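Local atomic coordinates of ThiJ/pfpI family protein (Bacillus anthracis, PDB entry 3EFE), a protein that is of unknown function but belongs to the DJ-1/PfpI family, whose relatives include chaperones, proteases and glutamine amidotransferase-like enzymes. Residues I53-M56 and G57-I61. Residues are numbered along the deposited sequence; the frame is centred on the assembly and turned at random.
Sequences ITTM and GGLRI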
# COMPACT_ATOMS: atom_id res chain seq x y z
N ILE D 53 -1.32 14.25 9.76
CA ILE D 53 -0.41 13.15 10.10
C ILE D 53 0.44 12.93 8.88
O ILE D 53 0.11 13.38 7.79
CB ILE D 53 -1.20 11.90 10.55
CG1 ILE D 53 -1.91 11.16 9.40
CG2 ILE D 53 -2.28 12.33 11.52
CD1 ILE D 53 -1.07 10.23 8.58
N THR D 54 1.58 12.31 9.07
CA THR D 54 2.54 12.00 8.02
C THR D 54 2.78 10.45 8.07
O THR D 54 3.11 9.88 9.13
CB THR D 54 3.86 12.73 8.30
OG1 THR D 54 3.62 14.14 8.38
CG2 THR D 54 4.90 12.47 7.17
N THR D 55 2.55 9.75 6.98
CA THR D 55 2.74 8.29 6.99
C THR D 55 4.21 7.98 7.12
O THR D 55 4.98 8.86 6.97
CB THR D 55 2.09 7.58 5.75
OG1 THR D 55 2.79 7.94 4.57
CG2 THR D 55 0.59 7.95 5.61
N MET D 56 4.59 6.74 7.44
CA MET D 56 5.98 6.27 7.26
C MET D 56 6.55 6.56 5.90
O MET D 56 7.74 6.80 5.81
CB MET D 56 6.12 4.75 7.56
CG MET D 56 7.59 4.18 7.63
SD MET D 56 7.53 2.42 7.86
CE MET D 56 9.20 2.01 7.55
N GLY D 57 5.74 6.51 4.84
CA GLY D 57 6.15 6.83 3.52
C GLY D 57 6.20 8.33 3.26
O GLY D 57 6.68 8.77 2.23
N GLY D 58 5.75 9.15 4.19
CA GLY D 58 5.93 10.60 4.08
C GLY D 58 4.73 11.32 3.55
O GLY D 58 4.83 12.47 3.19
N LEU D 59 3.58 10.65 3.46
CA LEU D 59 2.40 11.29 2.90
C LEU D 59 1.70 12.10 3.97
O LEU D 59 1.39 11.57 4.98
CB LEU D 59 1.48 10.23 2.35
CG LEU D 59 1.97 9.24 1.29
CD1 LEU D 59 0.76 8.28 1.09
CD2 LEU D 59 2.44 9.95 -0.02
N ARG D 60 1.45 13.39 3.74
CA ARG D 60 0.73 14.22 4.73
C ARG D 60 -0.78 14.15 4.51
O ARG D 60 -1.28 14.59 3.51
CB ARG D 60 1.18 15.68 4.70
CG ARG D 60 2.70 15.90 4.55
CD ARG D 60 3.48 16.34 5.82
NE ARG D 60 2.63 16.95 6.87
CZ ARG D 60 1.83 18.02 6.75
NH1 ARG D 60 1.14 18.42 7.83
NH2 ARG D 60 1.66 18.68 5.59
N ILE D 61 -1.49 13.61 5.48
CA ILE D 61 -2.88 13.32 5.33
C ILE D 61 -3.73 14.11 6.32
O ILE D 61 -3.40 14.21 7.49
CB ILE D 61 -3.12 11.76 5.51
CG1 ILE D 61 -2.40 11.02 4.37
CG2 ILE D 61 -4.62 11.41 5.67
CD1 ILE D 61 -2.27 9.47 4.59
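Ile53 and Ile61 form an antiparallel hydrogen-bonded pair, with Ile61 N 2.8 Å from Ile53 O. Their side chains share one face of the hairpin. There CD1 of Ile53 touches CB of Ile61 at 4.0 Å. Thr55 joins this face from the turn and crosses Ile61 at about a right angle. The contact of its CG2 with Ile61 CD1 is tight, at 3.4 Å. Its hydroxyl sits between its own backbone N and carbonyl carbon (chi1 68°), which turns OG1 in toward the returning chain. OG1 accepts a nearly straight bond from Leu59 N at 3.0 Å and a weak one from Gly57 N. Asp18, at the start of helix 18-30, also hydrogen-bonds OG1 and Gly57 N, tying the turn to that helix. On the other face, the bent chain of Arg60 brings NE to Thr54 OG1 at 3.3 Å. Its N-H points poorly at OG1 (128°), so the bond is weak. Ile61 packs on Ile61 of the second subunit, at the dimer interface. Gly58 N bonds Thr55 O, and Thr55 N bonds Leu59 O at 2.9 Å. Gly58 is left-handed (phi 98°), where a CB would press on the preceding carbonyl O. This is a beta hairpin with a type I turn and a G1 bulge at Gly58.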